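Local coordinates for protein paenibacillus xanthan lyase (Paenibacillus, PDB 6F2P) that cleaves the terminal mannosyl–glucuronosyl linkage of xanthan side chains by beta-elimination, as a polysaccharide lyase that also binds calcium ions, at residues V950-N955 and V1029-V1034; T976-D981 and D1023-Y1028. All blocks are in the same frame, centred on the assembly; numbering follows the deposited sequence.

Contact 1. Residues V950-N955 and V1029-V1034; sequences VTFTPN and VVADAV. With CA (calcium ion), chain G.
Two facing antiparallel sheets of a beta-sandwich, within the Golvesin C-terminal domain, meet here: strand 949-952 of one sheet lies against the start of strand 1030-1039 of the other. No hydrogen bond crosses between the segments, and the joint is apolar side-chain packing. Phe952 carries it. Its CG stands anti to the carbonyl carbon (chi1 -59°), which sends the ring across to the opposing strand. Val1034 lies over one ring face, where CG1 makes a CH-pi contact 4.0 Å from the Phe952 centroid, displaced toward the rim near CD1. The other methyl, CG2, sits in the crowded position between backbone N and carbonyl carbon and rests 3.7 Å from Phe952 CB. At the ring edge Phe952 CE2 approaches Asp1032 O at 3.5 Å, close to the ring plane. Farther along, the small Ala1031 CB nests against the branched end of Val950, nearest CG2 at 3.8 Å. Ile1020 and Val909 also touch the Phe952 side chain, and Ile938 packs on both Val950 and Ala1031. An alanine in place of Phe952 would probably loosen the sandwich here, since the ring's contacts with Val1034, the Ala1031 methyl and the main chain of Asp1032 and Ala1033 would go. Such dense packing contrasts with the alternate residues of 950-955: Thr951 and Thr953 are partly exposed, do not touch 1029-1034, and lean on Ala1017, Lys1019 and Ser1014. Strand 1030-1039 is interrupted at Asp1032 (psi -84°), whose side chain leaves the interface for a calcium ion also held by Asp910 and Asn911 side chains and the carbonyls of Tyr933 and Asp936. With CG anti to the backbone N (chi1 -171°), Asp1032 OD1 reaches the ion at 2.5 Å.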
ATOM      1  N   VAL A 950      56.368 -26.334  18.573  1.00 59.48           N
ATOM      2  CA  VAL A 950      55.577 -25.505  17.666  1.00 56.60           C
ATOM      3  C   VAL A 950      54.109 -25.919  17.774  1.00 49.51           C
ATOM      4  O   VAL A 950      53.770 -27.066  17.485  1.00 52.12           O
ATOM      5  CB  VAL A 950      56.048 -25.654  16.196  1.00 50.30           C
ATOM      6  CG1 VAL A 950      55.135 -24.883  15.256  1.00 41.50           C
ATOM      7  CG2 VAL A 950      57.485 -25.185  16.042  1.00 46.67           C
ATOM      8  N   THR A 951      53.244 -24.996  18.190  1.00 53.07           N
ATOM      9  CA  THR A 951      51.829 -25.314  18.430  1.00 48.59           C
ATOM     10  C   THR A 951      50.861 -24.671  17.428  1.00 46.78           C
ATOM     11  O   THR A 951      50.614 -23.466  17.476  1.00 52.59           O
ATOM     12  CB  THR A 951      51.395 -24.918  19.865  1.00 40.79           C
ATOM     13  OG1 THR A 951      52.182 -25.633  20.824  1.00 45.92           O
ATOM     14  CG2 THR A 951      49.929 -25.238  20.095  1.00 38.35           C
ATOM     15  N   PHE A 952      50.305 -25.487  16.533  1.00 44.24           N
ATOM     16  CA  PHE A 952      49.299 -25.030  15.576  1.00 39.98           C
ATOM     17  C   PHE A 952      47.906 -25.017  16.208  1.00 39.84           C
ATOM     18  O   PHE A 952      47.323 -26.070  16.449  1.00 47.56           O
ATOM     19  CB  PHE A 952      49.259 -25.950  14.351  1.00 36.00           C
ATOM     20  CG  PHE A 952      50.562 -26.052  13.601  1.00 40.07           C
ATOM     21  CD1 PHE A 952      51.504 -27.011  13.941  1.00 40.89           C
ATOM     22  CD2 PHE A 952      50.829 -25.212  12.531  1.00 45.20           C
ATOM     23  CE1 PHE A 952      52.700 -27.121  13.241  1.00 38.33           C
ATOM     24  CE2 PHE A 952      52.027 -25.315  11.827  1.00 51.42           C
ATOM     25  CZ  PHE A 952      52.963 -26.274  12.186  1.00 43.78           C
ATOM     26  N   THR A 953      47.364 -23.832  16.465  1.00 44.87           N
ATOM     27  CA  THR A 953      46.000 -23.719  16.983  1.00 46.36           C
ATOM     28  C   THR A 953      45.035 -23.223  15.904  1.00 49.05           C
ATOM     29  O   THR A 953      44.978 -22.027  15.621  1.00 51.58           O
ATOM     30  CB  THR A 953      45.929 -22.779  18.212  1.00 42.94           C
ATOM     31  OG1 THR A 953      46.896 -23.185  19.190  1.00 43.38           O
ATOM     32  CG2 THR A 953      44.534 -22.802  18.832  1.00 38.23           C
ATOM     33  N   PRO A 954      44.273 -24.146  15.294  1.00 54.41           N
ATOM     34  CA  PRO A 954      43.305 -23.783  14.252  1.00 50.22           C
ATOM     35  C   PRO A 954      42.039 -23.167  14.830  1.00 51.37           C
ATOM     36  O   PRO A 954      41.715 -23.392  15.997  1.00 50.72           O
ATOM     37  CB  PRO A 954      42.958 -25.130  13.620  1.00 41.55           C
ATOM     38  CG  PRO A 954      43.112 -26.094  14.737  1.00 51.66           C
ATOM     39  CD  PRO A 954      44.296 -25.600  15.534  1.00 51.41           C
ATOM     40  N   ASN A 955      41.338 -22.392  14.008  1.00 51.40           N
ATOM     41  CA  ASN A 955      40.039 -21.854  14.376  1.00 54.03           C
ATOM     42  C   ASN A 955      38.949 -22.730  13.764  1.00 50.16           C
ATOM     43  O   ASN A 955      38.649 -22.632  12.572  1.00 46.09           O
ATOM     44  CB  ASN A 955      39.900 -20.413  13.891  1.00 57.27           C
ATOM     45  CG  ASN A 955      38.740 -19.687  14.540  1.00 53.22           C
ATOM     46  OD1 ASN A 955      37.829 -20.308  15.093  1.00 56.50           O
ATOM     47  ND2 ASN A 955      38.766 -18.362  14.472  1.00 56.75           N
ATOM     48  N   VAL A1029      64.002 -31.888  13.543  1.00 50.86           N
ATOM     49  CA  VAL A1029      62.552 -31.786  13.679  1.00 53.50           C
ATOM     50  C   VAL A1029      61.987 -30.641  12.830  1.00 50.68           C
ATOM     51  O   VAL A1029      62.264 -29.475  13.086  1.00 53.79           O
ATOM     52  CB  VAL A1029      62.138 -31.594  15.157  1.00 47.95           C
ATOM     53  CG1 VAL A1029      60.621 -31.441  15.281  1.00 47.02           C
ATOM     54  CG2 VAL A1029      62.629 -32.755  15.999  1.00 53.29           C
ATOM     55  N   VAL A1030      61.187 -30.982  11.824  1.00 44.95           N
ATOM     56  CA  VAL A1030      60.590 -29.987  10.931  1.00 50.44           C
ATOM     57  C   VAL A1030      59.148 -29.653  11.327  1.00 47.35           C
ATOM     58  O   VAL A1030      58.370 -30.541  11.674  1.00 50.12           O
ATOM     59  CB  VAL A1030      60.630 -30.469   9.448  1.00 49.86           C
ATOM     60  CG1 VAL A1030      59.725 -29.625   8.559  1.00 49.88           C
ATOM     61  CG2 VAL A1030      62.061 -30.468   8.923  1.00 54.09           C
ATOM     62  N   ALA A1031      58.806 -28.368  11.284  1.00 46.82           N
ATOM     63  CA  ALA A1031      57.430 -27.911  11.478  1.00 47.29           C
ATOM     64  C   ALA A1031      56.967 -27.149  10.237  1.00 54.69           C
ATOM     65  O   ALA A1031      57.623 -26.197   9.816  1.00 54.91           O
ATOM     66  CB  ALA A1031      57.326 -27.024  12.720  1.00 37.15           C
ATOM     67  N   ASP A1032      55.842 -27.562   9.655  1.00 51.84           N
ATOM     68  CA  ASP A1032      55.371 -26.972   8.400  1.00 47.79           C
ATOM     69  C   ASP A1032      53.898 -26.540   8.458  1.00 54.49           C
ATOM     70  O   ASP A1032      53.599 -25.370   8.713  1.00 54.90           O
ATOM     71  CB  ASP A1032      55.609 -27.947   7.238  1.00 45.74           C
ATOM     72  CG  ASP A1032      55.359 -27.322   5.877  1.00 52.10           C
ATOM     73  OD1 ASP A1032      55.427 -26.078   5.759  1.00 56.02           O
ATOM     74  OD2 ASP A1032      55.107 -28.084   4.917  1.00 52.45           O
ATOM     75  N   ALA A1033      52.985 -27.480   8.223  1.00 54.47           N
ATOM     76  CA  ALA A1033      51.558 -27.161   8.204  1.00 53.92           C
ATOM     77  C   ALA A1033      50.626 -28.313   8.622  1.00 54.69           C
ATOM     78  O   ALA A1033      50.929 -29.496   8.415  1.00 46.64           O
ATOM     79  CB  ALA A1033      51.153 -26.622   6.830  1.00 47.78           C
ATOM     80  N   VAL A1034      49.491 -27.938   9.215  1.00 45.86           N
ATOM     81  CA  VAL A1034      48.422 -28.874   9.544  1.00 44.08           C
ATOM     82  C   VAL A1034      47.134 -28.500   8.806  1.00 43.57           C
ATOM     83  O   VAL A1034      46.962 -27.356   8.379  1.00 39.78           O
ATOM     84  CB  VAL A1034      48.145 -28.911  11.061  1.00 38.40           C
ATOM     85  CG1 VAL A1034      49.428 -29.187  11.828  1.00 41.96           C
ATOM     86  CG2 VAL A1034      47.528 -27.602  11.519  1.00 35.80           C
TER
HETATM   87 CA    CA G1106      55.294 -23.582   5.586  1.00 58.42          CA

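Contact 2. Residues T976-D981 and D1023-Y1028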
ATOM      1  N   THR A 976      63.160 -39.647  13.172  1.00 52.63           N
ATOM      2  CA  THR A 976      62.222 -40.698  12.787  1.00 49.71           C
ATOM      3  C   THR A 976      61.112 -40.843  13.821  1.00 46.60           C
ATOM      4  O   THR A 976      60.138 -41.571  13.612  1.00 45.69           O
ATOM      5  CB  THR A 976      62.936 -42.060  12.628  1.00 47.76           C
ATOM      6  OG1 THR A 976      63.563 -42.428  13.863  1.00 44.45           O
ATOM      7  CG2 THR A 976      63.993 -41.984  11.551  1.00 45.05           C
ATOM      8  N   ASN A 977      61.269 -40.139  14.936  1.00 44.24           N
ATOM      9  CA  ASN A 977      60.377 -40.294  16.076  1.00 39.22           C
ATOM     10  C   ASN A 977      59.879 -38.958  16.609  1.00 42.26           C
ATOM     11  O   ASN A 977      59.936 -38.699  17.811  1.00 36.78           O
ATOM     12  CB  ASN A 977      61.073 -41.090  17.188  1.00 41.10           C
ATOM     13  CG  ASN A 977      62.374 -40.443  17.648  1.00 45.30           C
ATOM     14  OD1 ASN A 977      63.012 -39.704  16.899  1.00 48.41           O
ATOM     15  ND2 ASN A 977      62.763 -40.715  18.890  1.00 34.61           N
ATOM     16  N   VAL A 978      59.384 -38.110  15.713  1.00 43.30           N
ATOM     17  CA  VAL A 978      58.885 -36.803  16.116  1.00 40.50           C
ATOM     18  C   VAL A 978      57.555 -36.944  16.844  1.00 39.31           C
ATOM     19  O   VAL A 978      56.577 -37.407  16.256  1.00 37.84           O
ATOM     20  CB  VAL A 978      58.713 -35.873  14.908  1.00 43.25           C
ATOM     21  CG1 VAL A 978      58.287 -34.480  15.366  1.00 37.47           C
ATOM     22  CG2 VAL A 978      60.004 -35.816  14.106  1.00 40.19           C
ATOM     23  N   PRO A 979      57.518 -36.557  18.131  1.00 37.59           N
ATOM     24  CA  PRO A 979      56.277 -36.632  18.909  1.00 38.34           C
ATOM     25  C   PRO A 979      55.322 -35.491  18.562  1.00 39.98           C
ATOM     26  O   PRO A 979      55.716 -34.324  18.571  1.00 36.94           O
ATOM     27  CB  PRO A 979      56.761 -36.502  20.357  1.00 36.60           C
ATOM     28  CG  PRO A 979      58.015 -35.721  20.263  1.00 39.09           C
ATOM     29  CD  PRO A 979      58.655 -36.099  18.951  1.00 40.64           C
ATOM     30  N   VAL A 980      54.078 -35.838  18.241  1.00 39.49           N
ATOM     31  CA  VAL A 980      53.064 -34.848  17.899  1.00 37.62           C
ATOM     32  C   VAL A 980      51.840 -35.002  18.794  1.00 34.68           C
ATOM     33  O   VAL A 980      51.260 -36.082  18.879  1.00 34.85           O
ATOM     34  CB  VAL A 980      52.625 -34.981  16.431  1.00 36.52           C
ATOM     35  CG1 VAL A 980      51.598 -33.911  16.086  1.00 34.20           C
ATOM     36  CG2 VAL A 980      53.830 -34.887  15.512  1.00 32.31           C
ATOM     37  N   ASP A 981      51.456 -33.923  19.469  1.00 33.83           N
ATOM     38  CA  ASP A 981      50.235 -33.925  20.269  1.00 37.36           C
ATOM     39  C   ASP A 981      49.065 -33.368  19.479  1.00 37.82           C
ATOM     40  O   ASP A 981      49.214 -32.406  18.731  1.00 41.10           O
ATOM     41  CB  ASP A 981      50.408 -33.098  21.543  1.00 33.69           C
ATOM     42  CG  ASP A 981      51.411 -33.697  22.488  1.00 41.51           C
ATOM     43  OD1 ASP A 981      51.591 -34.934  22.454  1.00 41.72           O
ATOM     44  OD2 ASP A 981      52.025 -32.931  23.261  1.00 51.24           O
ATOM     45  N   ASP A1023      61.286 -33.824  22.158  1.00 50.21           N
ATOM     46  CA  ASP A1023      61.812 -34.745  23.167  1.00 47.46           C
ATOM     47  C   ASP A1023      62.322 -36.043  22.547  1.00 44.84           C
ATOM     48  O   ASP A1023      61.606 -36.704  21.796  1.00 46.25           O
ATOM     49  CB  ASP A1023      60.737 -35.066  24.213  1.00 41.57           C
ATOM     50  CG  ASP A1023      60.118 -33.816  24.825  1.00 55.94           C
ATOM     51  OD1 ASP A1023      59.205 -33.234  24.198  1.00 57.26           O
ATOM     52  OD2 ASP A1023      60.531 -33.421  25.937  1.00 56.28           O
ATOM     53  N   ALA A1024      63.572 -36.380  22.854  1.00 41.96           N
ATOM     54  CA  ALA A1024      64.180 -37.658  22.464  1.00 43.51           C
ATOM     55  C   ALA A1024      64.296 -37.900  20.957  1.00 40.80           C
ATOM     56  O   ALA A1024      64.485 -39.037  20.522  1.00 44.65           O
ATOM     57  CB  ALA A1024      63.458 -38.829  23.138  1.00 33.95           C
ATOM     58  N   THR A1025      64.206 -36.838  20.162  1.00 44.45           N
ATOM     59  CA  THR A1025      64.261 -36.981  18.708  1.00 48.83           C
ATOM     60  C   THR A1025      65.669 -37.292  18.201  1.00 50.92           C
ATOM     61  O   THR A1025      66.651 -36.678  18.634  1.00 48.50           O
ATOM     62  CB  THR A1025      63.671 -35.749  17.981  1.00 53.31           C
ATOM     63  OG1 THR A1025      64.053 -34.549  18.666  1.00 51.77           O
ATOM     64  CG2 THR A1025      62.151 -35.834  17.952  1.00 48.08           C
ATOM     65  N   ASN A1026      65.752 -38.255  17.286  1.00 48.51           N
ATOM     66  CA  ASN A1026      67.036 -38.753  16.798  1.00 52.26           C
ATOM     67  C   ASN A1026      67.576 -38.036  15.555  1.00 57.02           C
ATOM     68  O   ASN A1026      68.525 -38.504  14.914  1.00 56.18           O
ATOM     69  CB  ASN A1026      66.972 -40.269  16.576  1.00 47.18           C
ATOM     70  CG  ASN A1026      65.941 -40.674  15.536  1.00 47.33           C
ATOM     71  OD1 ASN A1026      65.755 -39.996  14.522  1.00 56.15           O
ATOM     72  ND2 ASN A1026      65.273 -41.794  15.779  1.00 43.43           N
ATOM     73  N   GLY A1027      66.966 -36.902  15.224  1.00 56.08           N
ATOM     74  CA  GLY A1027      67.380 -36.107  14.083  1.00 54.63           C
ATOM     75  C   GLY A1027      66.700 -34.750  14.053  1.00 57.08           C
ATOM     76  O   GLY A1027      66.195 -34.267  15.072  1.00 54.51           O
ATOM     77  N   TYR A1028      66.685 -34.132  12.875  1.00 55.71           N
ATOM     78  CA  TYR A1028      66.088 -32.810  12.708  1.00 58.60           C
ATOM     79  C   TYR A1028      64.565 -32.852  12.820  1.00 55.26           C
ATOM     80  O   TYR A1028      63.913 -33.731  12.253  1.00 51.43           O
ATOM     81  CB  TYR A1028      66.491 -32.207  11.357  1.00 67.01           C
ATOM     82  CG  TYR A1028      67.868 -31.584  11.341  1.00 63.52           C
ATOM     83  CD1 TYR A1028      68.073 -30.297  11.820  1.00 62.55           C
ATOM     84  CD2 TYR A1028      68.964 -32.277  10.841  1.00 67.72           C
ATOM     85  CE1 TYR A1028      69.329 -29.722  11.806  1.00 60.89           C
ATOM     86  CE2 TYR A1028      70.225 -31.709  10.826  1.00 67.18           C
ATOM     87  CZ  TYR A1028      70.399 -30.430  11.312  1.00 62.51           C
ATOM     88  OH  TYR A1028      71.645 -29.848  11.305  1.00 62.53           O
TER
HETATM   89  O   HOH W   1      60.643 -39.149  20.246  1.00 39.41           O
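The loop 1023-1028, which follows strand 1017-1021 and leads into strand 1030-1039, folds over the residues entering strand 978-984 and runs antiparallel to them. Two asparagine side chains do most of the joining. The amide of Asn1026 takes Thr976 with both its atoms: OD1 accepts from Thr976 N at 2.9 Å, with the donor lying above the carbonyl plane. Asn1026 ND2 donates almost straight to Thr976 OG1 (2.6 Å, 169°), which lies in the amide plane. Asn977 answers in the other direction, its amide gripping loop backbone. Its OD1 accepts from Asn1026 N at 3.1 Å along a lone pair, while ND2 donates to Ala1024 O at 2.9 Å. The two amide planes are only 20° apart.

In the sandwich, the loop bridges the two sheets, because strand 1017-1021 belongs to one and strand 1030-1039 to the other; Asp1023, at the loop's start, binds calcium together with Gly946. Beside these bonds Thr1025 crosses Pro979 at about a right angle, CG2 lying 3.6 Å from Pro979 CD, and its OG1 bonds to Thr1022 O. A water donates to both backbones, to Asn977 O at 2.6 Å and to Asp1023 O at 3.1 Å.

How the contacts relate
Contact 1 is wholly buried between the sheets of the sandwich, whereas contact 2 lies at the end of the same domain, partly open to solvent. Their chemistry follows: apolar packing without hydrogen bonds in one, amide side chains, backbone groups and a water in the other. Segments 1023-1028 and 1029-1034 are consecutive, so the loop of contact 2 runs straight into the strand of contact 1. Strand 1017-1021 lies between 949-952 and 978-984 in one sheet, linking the other two segments. Where the contacts touch, Val1029 CG1 packs 3.8 Å from Val978 CG1. Each also holds an aspartate ligand of a different calcium ion.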